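Local coordinates for glycoside hydrolase family 16 protein (Akkermansia muciniphila, PDB 6T2N) that probably acts as an endo-beta-galactosidase that cuts inside the O-glycan chains of mucin to initiate mucin breakdown in the human gut, at residues 193-198 / 243-248; 84-89 / 132-137; 168-173 / 263-268; 53-58 / 301-306. All blocks are in the same frame, centred on the assembly; numbering follows the deposited sequence.

All four contacts belong to the two-sheet sandwich of a family 16 glycoside hydrolase. Interaction 1 spans the sandwich, packing a strand of the mixed sheet on one of the antiparallel sheet through side-chain packing, mostly carbon on carbon. Interactions 2 and 3 lie within the mixed sheet, on the neighbouring strands 127-136 and 267-275, and combine backbone hydrogen bonds with a ring laid over an aliphatic carbon; interaction 2 is wholly buried, whereas interaction 3 reaches a partly exposed loop. Interaction 4, the farthest of the four from the chain centre, ties the N-terminal region to the end of strand 292-302. Phe263 of interaction 3 packs on interaction 1, and Trp56 of interaction 4 touches Thr137 of interaction 2.

Interaction 1: residues 193-198 / 243-248; sequences VYSTFH and KLVKSI
The beta-sandwich of the family 16 jelly roll closes here, where Ser195 and Phe197 of strand 192-198 in the mixed sheet meet Val245, Lys246 and Ile248 of strand 243-249 in the antiparallel sheet. The two short segments run nearly parallel, 12° apart, and are joined by side chains, without hydrogen bonds between them. A classic beta bulge, with Val245 and Lys246 both opposite Leu238, helps to explain why these two consecutive residues point toward the facing strand. Val245 sets CG1 against the short Ser195 side chain, 3.5 Å from Ser195 CB, while Ser195 OG is satisfied by the carbonyl of Met182. The Phe197 ring packs on Lys246 and Ile248. Its CG lies beside the backbone N (chi1 -61°), an orientation that carries the ring to Ile248. Ile248 CG2 sits over one face, 4.0 Å from the ring centroid and 16° off the normal, in a CH-pi contact. Ile236 and Leu238 of strand 235-240 also pack on Phe197. Replacing Phe197 by an alanine would probably open a gap between the sheets and leave the Ile248 methyl without the face it rests on. Lys246 bends at chi2, so that its amino end leads away while its aliphatic root stays at the ring edge, with Lys246 CG 3.8 Å from Phe197 CE2.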
# COMPACT_ATOMS: atom_id res chain seq x y z
N VAL A 193 0.01 -10.46 10.14
CA VAL A 193 0.57 -9.34 9.32
C VAL A 193 1.70 -9.88 8.44
O VAL A 193 2.72 -10.37 9.02
CB VAL A 193 1.14 -8.22 10.20
CG1 VAL A 193 1.70 -7.08 9.37
CG2 VAL A 193 0.13 -7.66 11.20
N TYR A 194 1.54 -9.73 7.11
CA TYR A 194 2.56 -9.91 6.05
C TYR A 194 3.15 -8.57 5.65
O TYR A 194 2.39 -7.72 5.23
CB TYR A 194 1.91 -10.50 4.80
CG TYR A 194 1.49 -11.94 4.94
CD1 TYR A 194 0.26 -12.28 5.49
CD2 TYR A 194 2.34 -12.97 4.56
CE1 TYR A 194 -0.11 -13.60 5.66
CE2 TYR A 194 1.98 -14.30 4.73
CZ TYR A 194 0.75 -14.62 5.28
OH TYR A 194 0.39 -15.94 5.43
N SER A 195 4.46 -8.40 5.74
CA SER A 195 5.24 -7.32 5.08
C SER A 195 6.27 -7.96 4.14
O SER A 195 6.75 -9.09 4.44
CB SER A 195 5.89 -6.45 6.08
OG SER A 195 5.10 -6.41 7.26
N THR A 196 6.43 -7.36 2.96
CA THR A 196 6.82 -8.10 1.73
C THR A 196 7.40 -7.10 0.74
O THR A 196 6.86 -6.00 0.64
CB THR A 196 5.68 -9.02 1.25
OG1 THR A 196 5.37 -10.06 2.19
CG2 THR A 196 6.00 -9.79 -0.01
N PHE A 197 8.55 -7.44 0.15
CA PHE A 197 9.24 -6.66 -0.92
C PHE A 197 9.20 -7.48 -2.21
O PHE A 197 9.26 -8.73 -2.14
CB PHE A 197 10.65 -6.36 -0.48
CG PHE A 197 10.65 -5.52 0.80
CD1 PHE A 197 10.64 -4.18 0.75
CD2 PHE A 197 10.89 -6.17 2.03
CE1 PHE A 197 10.88 -3.49 1.90
CE2 PHE A 197 11.14 -5.46 3.19
CZ PHE A 197 11.14 -4.12 3.12
N HIS A 198 8.99 -6.82 -3.33
CA HIS A 198 8.76 -7.49 -4.64
C HIS A 198 9.67 -6.73 -5.55
O HIS A 198 9.75 -5.48 -5.39
CB HIS A 198 7.32 -7.38 -5.20
CG HIS A 198 6.23 -7.99 -4.40
ND1 HIS A 198 5.85 -9.31 -4.56
CD2 HIS A 198 5.45 -7.49 -3.42
CE1 HIS A 198 4.89 -9.59 -3.73
NE2 HIS A 198 4.63 -8.49 -3.01
N LYS A 243 7.71 -3.98 16.24
CA LYS A 243 8.14 -5.38 15.98
C LYS A 243 8.52 -5.48 14.50
O LYS A 243 7.75 -4.99 13.65
CB LYS A 243 7.07 -6.38 16.39
CG LYS A 243 6.83 -6.42 17.89
CD LYS A 243 5.61 -7.22 18.32
CE LYS A 243 5.30 -7.03 19.80
NZ LYS A 243 3.84 -6.93 20.03
N LEU A 244 9.72 -6.03 14.23
CA LEU A 244 10.29 -6.14 12.87
C LEU A 244 9.56 -7.28 12.15
O LEU A 244 9.64 -8.43 12.64
CB LEU A 244 11.80 -6.40 12.95
CG LEU A 244 12.50 -6.60 11.61
CD1 LEU A 244 12.76 -5.28 10.88
CD2 LEU A 244 13.80 -7.36 11.79
N VAL A 245 8.90 -6.98 11.03
CA VAL A 245 8.37 -8.03 10.11
C VAL A 245 9.47 -8.46 9.12
O VAL A 245 9.80 -9.66 9.03
CB VAL A 245 7.11 -7.52 9.41
CG1 VAL A 245 6.38 -8.68 8.76
CG2 VAL A 245 6.21 -6.80 10.38
N LYS A 246 10.03 -7.50 8.41
CA LYS A 246 11.01 -7.81 7.35
C LYS A 246 11.97 -6.64 7.15
O LYS A 246 11.57 -5.50 7.11
CB LYS A 246 10.21 -8.23 6.13
CG LYS A 246 11.02 -8.82 5.03
CD LYS A 246 11.52 -10.20 5.35
CE LYS A 246 12.68 -10.57 4.44
NZ LYS A 246 12.80 -12.03 4.30
N SER A 247 13.26 -6.94 7.15
CA SER A 247 14.35 -6.04 6.71
C SER A 247 14.81 -6.55 5.35
O SER A 247 14.74 -7.76 5.14
CB SER A 247 15.49 -6.06 7.69
OG SER A 247 16.53 -6.93 7.21
N ILE A 248 15.32 -5.66 4.51
CA ILE A 248 16.07 -5.97 3.28
C ILE A 248 17.38 -5.17 3.29
O ILE A 248 17.32 -4.03 3.76
CB ILE A 248 15.13 -5.65 2.11
CG1 ILE A 248 15.69 -6.20 0.81
CG2 ILE A 248 14.84 -4.16 2.01
CD1 ILE A 248 14.83 -5.85 -0.38

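Interaction 2: residues 84-89 / 132-137; sequences QTYTGR and SGSVTT
Tyr86 carries its CG beside the backbone N (chi1 -83°), and Ser134 turns OG anti to its own N (chi1 -177°); together these settings lay the tyrosine ring over the serine methylene and leave the hydroxyl directed elsewhere. Ser134 CB sits above the middle of the ring, 3.6 Å from the Tyr86 centroid and only 4° off the normal, a CH-pi contact with the carbon almost equally distant from all the ring atoms. Ser134 OG meanwhile bonds to Glu73. The Ser132 carbonyl approaches the same ring at its edge, with Ser132 O 3.8 Å from Tyr86 CD1.

Beneath this packing, strand 85-86 joins strand 127-136 through a parallel bridge between Tyr86 and Ser132. Two backbone bonds flank Tyr86: Ser132 N donates to Thr85 O over 3.1 Å, and Thr87 N donates to Ser132 O, also over 3.1 Å and nearly in line with the carbonyl bond. The CA of Tyr86 adds a CA-H...O contact to that carbonyl. Ser132 OG is held by Thr104 and by the carbonyl of Ser273, which ties the bridge to strands 99-104 and 267-275. Farther along the chain, Arg89 NE donates to Thr87 OG1 at 3.0 Å, in the guanidinium plane; Thr87 OG1 also bonds to Asn92 OD1, and Arg89 NH2 reaches both Asn92 and, in a salt bridge, Glu107.

Every touching residue is buried, yet the chemistry is largely polar: the Ser132 hydroxyl bonds to neighbouring strands and those of Ser134 and Thr87 to polar side chains, while one face of the Tyr86 ring meets the Ser134 methylene.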
# COMPACT_ATOMS: atom_id res chain seq x y z
N GLN A 84 -14.09 -7.03 -6.13
CA GLN A 84 -14.54 -5.63 -5.91
C GLN A 84 -14.16 -4.73 -7.09
O GLN A 84 -13.17 -5.04 -7.78
CB GLN A 84 -13.96 -5.05 -4.63
CG GLN A 84 -12.64 -4.32 -4.84
CD GLN A 84 -11.46 -5.25 -5.03
OE1 GLN A 84 -11.55 -6.48 -4.90
NE2 GLN A 84 -10.32 -4.64 -5.32
N THR A 85 -14.95 -3.64 -7.26
CA THR A 85 -14.65 -2.42 -8.08
C THR A 85 -14.50 -1.23 -7.14
O THR A 85 -15.11 -1.24 -6.06
CB THR A 85 -15.69 -2.20 -9.18
OG1 THR A 85 -15.17 -1.21 -10.06
CG2 THR A 85 -17.01 -1.71 -8.65
N TYR A 86 -13.68 -0.25 -7.51
CA TYR A 86 -13.18 0.82 -6.60
C TYR A 86 -13.88 2.15 -6.91
O TYR A 86 -13.93 2.52 -8.10
CB TYR A 86 -11.65 0.97 -6.79
CG TYR A 86 -10.77 -0.00 -6.03
CD1 TYR A 86 -11.06 -0.38 -4.74
CD2 TYR A 86 -9.58 -0.43 -6.57
CE1 TYR A 86 -10.25 -1.24 -4.04
CE2 TYR A 86 -8.75 -1.29 -5.90
CZ TYR A 86 -9.09 -1.71 -4.63
OH TYR A 86 -8.26 -2.57 -3.95
N THR A 87 -14.38 2.90 -5.92
CA THR A 87 -15.12 4.16 -6.23
C THR A 87 -14.76 5.31 -5.30
O THR A 87 -14.40 5.04 -4.17
CB THR A 87 -16.65 4.04 -6.19
OG1 THR A 87 -17.00 4.33 -4.84
CG2 THR A 87 -17.17 2.70 -6.69
N GLY A 88 -14.92 6.54 -5.79
CA GLY A 88 -14.48 7.75 -5.07
C GLY A 88 -15.59 8.30 -4.21
O GLY A 88 -15.33 9.31 -3.54
N ARG A 89 -16.76 7.62 -4.30
CA ARG A 89 -18.06 7.84 -3.62
C ARG A 89 -17.89 7.77 -2.12
O ARG A 89 -17.20 6.91 -1.62
CB ARG A 89 -19.04 6.71 -3.97
CG ARG A 89 -19.50 6.65 -5.43
CD ARG A 89 -20.41 5.48 -5.70
NE ARG A 89 -19.95 4.26 -5.06
CZ ARG A 89 -20.71 3.32 -4.49
NH1 ARG A 89 -22.02 3.42 -4.44
NH2 ARG A 89 -20.14 2.25 -3.95
N SER A 132 -15.44 -1.00 -2.99
CA SER A 132 -14.60 -0.64 -1.84
C SER A 132 -13.89 0.65 -2.21
O SER A 132 -14.19 1.17 -3.34
CB SER A 132 -13.67 -1.79 -1.46
OG SER A 132 -12.99 -1.53 -0.22
N GLY A 133 -12.94 1.08 -1.37
CA GLY A 133 -12.09 2.28 -1.63
C GLY A 133 -10.59 2.00 -1.69
O GLY A 133 -10.09 1.12 -0.98
N SER A 134 -9.90 2.80 -2.48
CA SER A 134 -8.44 2.80 -2.66
C SER A 134 -8.04 4.25 -2.94
O SER A 134 -8.70 4.89 -3.84
CB SER A 134 -7.99 1.86 -3.79
OG SER A 134 -6.58 1.82 -3.90
N VAL A 135 -7.07 4.75 -2.17
CA VAL A 135 -6.42 6.07 -2.41
C VAL A 135 -4.97 5.84 -2.80
O VAL A 135 -4.34 4.91 -2.26
CB VAL A 135 -6.53 7.00 -1.18
CG1 VAL A 135 -7.93 7.53 -1.02
CG2 VAL A 135 -6.04 6.33 0.10
N THR A 136 -4.44 6.72 -3.63
CA THR A 136 -3.07 6.59 -4.17
C THR A 136 -2.45 7.98 -4.13
O THR A 136 -3.18 8.97 -4.43
CB THR A 136 -3.13 6.00 -5.58
OG1 THR A 136 -1.82 6.02 -6.16
CG2 THR A 136 -4.13 6.74 -6.46
N THR A 137 -1.16 8.04 -3.82
CA THR A 137 -0.42 9.32 -3.87
C THR A 137 0.23 9.45 -5.25
O THR A 137 0.94 10.42 -5.45
CB THR A 137 0.53 9.43 -2.67
OG1 THR A 137 1.70 8.63 -2.87
CG2 THR A 137 -0.17 9.06 -1.38

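Interaction 3: residues 168-173 / 263-268; sequences GKNKWG and FRTPFY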
# COMPACT_ATOMS: atom_id res chain seq x y z
N GLY A 168 7.25 1.64 -6.81
CA GLY A 168 8.39 2.49 -7.24
C GLY A 168 8.12 3.04 -8.68
O GLY A 168 7.58 2.33 -9.60
N LYS A 169 8.33 4.37 -8.79
CA LYS A 169 8.10 5.08 -10.08
C LYS A 169 9.50 5.33 -10.61
O LYS A 169 10.27 5.99 -9.92
CB LYS A 169 7.24 6.36 -9.98
CG LYS A 169 6.83 6.97 -11.32
CD LYS A 169 6.32 8.40 -11.23
CE LYS A 169 5.15 8.50 -10.27
NZ LYS A 169 5.30 9.63 -9.32
N ASN A 170 9.77 4.76 -11.78
CA ASN A 170 11.11 4.61 -12.41
C ASN A 170 10.89 3.98 -13.79
O ASN A 170 9.77 3.71 -14.16
CB ASN A 170 12.15 3.90 -11.49
CG ASN A 170 11.62 2.42 -11.07
OD1 ASN A 170 11.08 1.68 -11.92
ND2 ASN A 170 11.73 2.03 -9.82
N LYS A 171 11.94 3.76 -14.57
CA LYS A 171 11.79 3.30 -15.98
C LYS A 171 11.29 1.85 -16.07
O LYS A 171 11.18 1.35 -17.22
CB LYS A 171 13.13 3.38 -16.69
CG LYS A 171 14.21 2.46 -16.15
CD LYS A 171 15.36 2.40 -17.12
CE LYS A 171 16.31 1.28 -16.80
NZ LYS A 171 17.66 1.57 -17.32
N TRP A 172 11.03 1.19 -14.93
CA TRP A 172 10.65 -0.24 -14.90
C TRP A 172 9.15 -0.35 -14.72
O TRP A 172 8.61 0.57 -14.13
CB TRP A 172 11.39 -1.01 -13.80
CG TRP A 172 12.84 -1.12 -14.15
CD1 TRP A 172 13.34 -1.59 -15.32
CD2 TRP A 172 13.94 -0.65 -13.36
NE1 TRP A 172 14.70 -1.43 -15.32
CE2 TRP A 172 15.10 -0.88 -14.12
CE3 TRP A 172 14.06 -0.08 -12.09
CZ2 TRP A 172 16.37 -0.59 -13.64
CZ3 TRP A 172 15.30 0.25 -11.62
CH2 TRP A 172 16.44 -0.00 -12.40
N GLY A 173 8.57 -1.45 -15.20
CA GLY A 173 7.18 -1.87 -14.96
C GLY A 173 7.18 -3.05 -14.02
O GLY A 173 8.30 -3.60 -13.81
N PHE A 263 15.01 0.15 -5.36
CA PHE A 263 14.68 0.66 -4.01
C PHE A 263 15.40 1.98 -3.68
O PHE A 263 15.30 2.45 -2.53
CB PHE A 263 14.95 -0.43 -2.98
CG PHE A 263 13.95 -1.56 -3.09
CD1 PHE A 263 12.58 -1.28 -3.04
CD2 PHE A 263 14.36 -2.87 -3.22
CE1 PHE A 263 11.65 -2.28 -3.13
CE2 PHE A 263 13.43 -3.88 -3.32
CZ PHE A 263 12.07 -3.57 -3.28
N ARG A 264 16.11 2.56 -4.64
CA ARG A 264 16.71 3.92 -4.50
C ARG A 264 16.04 4.82 -5.55
O ARG A 264 16.68 5.67 -6.14
CB ARG A 264 18.24 3.88 -4.65
CG ARG A 264 18.95 2.84 -3.78
CD ARG A 264 20.49 2.86 -3.91
NE ARG A 264 21.21 2.18 -2.80
CZ ARG A 264 22.19 1.26 -2.94
NH1 ARG A 264 22.62 0.91 -4.14
NH2 ARG A 264 22.71 0.66 -1.85
N THR A 265 14.77 4.59 -5.82
CA THR A 265 13.94 5.48 -6.65
C THR A 265 12.78 5.86 -5.77
O THR A 265 12.60 5.25 -4.72
CB THR A 265 13.57 4.80 -7.98
OG1 THR A 265 12.70 3.67 -7.83
CG2 THR A 265 14.84 4.37 -8.68
N PRO A 266 12.01 6.91 -6.14
CA PRO A 266 10.81 7.27 -5.37
C PRO A 266 9.68 6.24 -5.54
O PRO A 266 9.52 5.57 -6.60
CB PRO A 266 10.47 8.66 -5.89
CG PRO A 266 11.01 8.67 -7.29
CD PRO A 266 12.26 7.82 -7.26
N PHE A 267 8.92 6.13 -4.46
CA PHE A 267 7.79 5.17 -4.30
C PHE A 267 6.49 5.92 -3.97
O PHE A 267 6.55 6.85 -3.12
CB PHE A 267 8.21 4.16 -3.23
CG PHE A 267 8.86 2.91 -3.75
CD1 PHE A 267 10.16 2.93 -4.17
CD2 PHE A 267 8.15 1.74 -3.82
CE1 PHE A 267 10.76 1.77 -4.65
CE2 PHE A 267 8.74 0.58 -4.30
CZ PHE A 267 10.05 0.60 -4.72
N TYR A 268 5.36 5.57 -4.58
CA TYR A 268 4.05 6.21 -4.20
C TYR A 268 3.23 5.24 -3.36
O TYR A 268 3.49 4.04 -3.36
CB TYR A 268 3.28 6.79 -5.37
CG TYR A 268 2.88 5.76 -6.37
CD1 TYR A 268 1.73 5.03 -6.17
CD2 TYR A 268 3.67 5.49 -7.49
CE1 TYR A 268 1.34 4.06 -7.08
CE2 TYR A 268 3.31 4.50 -8.40
CZ TYR A 268 2.14 3.78 -8.18
OH TYR A 268 1.71 2.79 -9.02
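Gly168 and Phe267 form an antiparallel non-hydrogen-bonded pair with their CA atoms 4.0 Å apart, joining the end of strand 160-168 to the start of strand 267-275 in the mixed sheet of the sandwich. Just beyond the pair, Lys169 N donates to Pro266 O over 2.8 Å in a nearly straight bond (167°). Since Gly168 has no side chain, the Phe267 ring can lie directly on the glycine backbone: Gly168 CA is centred over one face, 2° off the normal, in a CH-pi contact. Leu166 and Ile180 touch this ring as well. A serine in place of Phe267 would probably leave the glycine CA without its aromatic cover and open a gap next to Ile180.

Past the strand end, the chain of 168-173 enters the loop leading to strand 179-181, where the side chains of Asn170 and Thr265 are linked. The two side chains cross at about a right angle. Asn170 CG stands between its backbone N and carbonyl carbon (chi1 58°), which brings the amide toward Thr265, and the hydroxyl acceptor lies in the amide plane. The same amide nitrogen also bonds to the carbonyl of Asn177, while Thr265 OG1 reaches Pro262 O; each group is thus held within its own loop, and their mutual bond joins the two. Lys169 CE passes obliquely near the Tyr268 ring at the partly exposed margin. The other end of the Asn170 amide closes an Asx turn, with OD1 accepting from Trp172 N at 3.1 Å, whereas ND2 donates to Thr265 OG1 at 2.8 Å.

Interaction 4: residues 53-58 / 301-306; sequences VYVWGD and FYQTKE
The Tyr302 ring receives the edge of Tyr54 on one face, a T-shaped pair with centroids 5.6 Å apart and planes at 82°. Of the Tyr54 side chain, CD1 comes closest, 3.9 Å from Tyr302 CZ, while one face of the Tyr54 ring has Trp56 O above it, offset toward the rim. Tyr54 gets there by placing CG anti to its backbone N (chi1 -161°). Tyr302 OH bonds to the carbonyl of Pro45.

Below the rings the strands pair antiparallel through a classic beta bulge: Val55 and Trp56 both face Phe301. Phe301 O accepts from Val55 N at 3.0 Å and weakly from Trp56 N, while Phe301 N donates to Trp56 O over 2.7 Å. Gln303 N bonds to Val53 O, and Val55 CG2 packs on Gln303 CB.

The bulge coincides with the corner at Trp56, whose ring makes edge-to-face contacts with Phe143 and Trp70. Tyr54 touches Glu59, a calcium ligand. Strand 57-58 continues along strand 292-302, which pairs on its other flank with strand 146-153; beyond Gln303, Thr304 is the N-cap of helix 305-311.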
# COMPACT_ATOMS: atom_id res chain seq x y z
N VAL A 53 12.27 14.77 11.26
CA VAL A 53 11.39 15.97 11.21
C VAL A 53 10.29 15.70 10.17
O VAL A 53 10.67 15.20 9.07
CB VAL A 53 12.14 17.31 10.98
CG1 VAL A 53 13.30 17.23 10.00
CG2 VAL A 53 11.20 18.42 10.55
N TYR A 54 9.03 15.97 10.59
CA TYR A 54 7.78 15.86 9.78
C TYR A 54 8.04 16.55 8.45
O TYR A 54 8.61 17.64 8.42
CB TYR A 54 6.57 16.51 10.47
CG TYR A 54 5.20 16.09 9.98
CD1 TYR A 54 4.65 14.89 10.38
CD2 TYR A 54 4.42 16.89 9.15
CE1 TYR A 54 3.40 14.47 9.95
CE2 TYR A 54 3.15 16.49 8.73
CZ TYR A 54 2.62 15.27 9.13
OH TYR A 54 1.38 14.79 8.76
N VAL A 55 7.63 15.90 7.37
CA VAL A 55 7.81 16.39 5.98
C VAL A 55 6.46 16.36 5.26
O VAL A 55 6.28 17.20 4.37
CB VAL A 55 8.86 15.55 5.21
CG1 VAL A 55 9.28 16.26 3.93
CG2 VAL A 55 10.09 15.22 6.06
N TRP A 56 5.58 15.41 5.59
CA TRP A 56 4.29 15.20 4.87
C TRP A 56 3.41 14.23 5.65
O TRP A 56 3.96 13.34 6.35
CB TRP A 56 4.57 14.71 3.45
CG TRP A 56 3.41 14.66 2.49
CD1 TRP A 56 3.10 15.58 1.53
CD2 TRP A 56 2.46 13.59 2.33
NE1 TRP A 56 2.02 15.17 0.80
CE2 TRP A 56 1.62 13.95 1.26
CE3 TRP A 56 2.27 12.36 2.96
CZ2 TRP A 56 0.60 13.11 0.82
CZ3 TRP A 56 1.27 11.53 2.53
CH2 TRP A 56 0.45 11.91 1.46
N GLY A 57 2.09 14.43 5.55
CA GLY A 57 1.11 13.51 6.13
C GLY A 57 -0.30 14.09 6.29
O GLY A 57 -0.73 15.04 5.56
N ASP A 58 -1.05 13.46 7.16
CA ASP A 58 -2.53 13.60 7.18
C ASP A 58 -2.99 12.92 8.46
O ASP A 58 -2.61 11.73 8.70
CB ASP A 58 -3.20 13.06 5.91
CG ASP A 58 -4.48 13.79 5.51
OD1 ASP A 58 -5.26 14.19 6.43
OD2 ASP A 58 -4.69 13.97 4.27
N PHE A 301 5.05 11.05 7.28
CA PHE A 301 6.38 10.86 6.66
C PHE A 301 7.40 11.77 7.34
O PHE A 301 7.10 12.99 7.37
CB PHE A 301 6.30 11.21 5.18
CG PHE A 301 7.59 10.94 4.46
CD1 PHE A 301 8.22 9.71 4.58
CD2 PHE A 301 8.16 11.90 3.65
CE1 PHE A 301 9.38 9.43 3.89
CE2 PHE A 301 9.31 11.60 2.93
CZ PHE A 301 9.91 10.37 3.05
N TYR A 302 8.52 11.23 7.85
CA TYR A 302 9.65 12.01 8.44
C TYR A 302 11.01 11.71 7.75
O TYR A 302 11.20 10.60 7.21
CB TYR A 302 9.84 11.69 9.93
CG TYR A 302 8.67 11.95 10.85
CD1 TYR A 302 7.64 11.04 10.96
CD2 TYR A 302 8.64 13.06 11.68
CE1 TYR A 302 6.59 11.23 11.85
CE2 TYR A 302 7.60 13.26 12.57
CZ TYR A 302 6.57 12.34 12.66
OH TYR A 302 5.53 12.53 13.53
N GLN A 303 11.94 12.67 7.82
CA GLN A 303 13.31 12.61 7.20
C GLN A 303 14.37 13.28 8.08
O GLN A 303 14.19 14.44 8.48
CB GLN A 303 13.33 13.31 5.82
CG GLN A 303 12.63 12.51 4.70
CD GLN A 303 12.83 13.14 3.26
OE1 GLN A 303 12.76 14.43 3.27
NE2 GLN A 303 12.91 12.29 2.13
N THR A 304 15.50 12.61 8.33
CA THR A 304 16.70 13.28 8.90
C THR A 304 17.35 14.09 7.77
O THR A 304 17.02 13.81 6.58
CB THR A 304 17.67 12.31 9.58
OG1 THR A 304 18.29 11.41 8.65
CG2 THR A 304 17.00 11.51 10.68
N LYS A 305 18.19 15.06 8.13
CA LYS A 305 19.09 15.78 7.18
C LYS A 305 19.67 14.73 6.24
O LYS A 305 19.69 14.94 5.00
CB LYS A 305 20.21 16.47 7.96
CG LYS A 305 21.20 17.27 7.12
CD LYS A 305 21.03 18.78 7.20
CE LYS A 305 21.70 19.41 8.41
NZ LYS A 305 21.27 20.80 8.64
N GLU A 306 20.08 13.61 6.85
CA GLU A 306 20.72 12.44 6.21
C GLU A 306 19.82 11.88 5.08
O GLU A 306 20.33 11.67 3.96
CB GLU A 306 21.00 11.44 7.34
CG GLU A 306 21.81 10.22 6.92
CD GLU A 306 23.29 10.48 6.68
OE1 GLU A 306 23.70 11.67 6.72
OE2 GLU A 306 24.02 9.49 6.46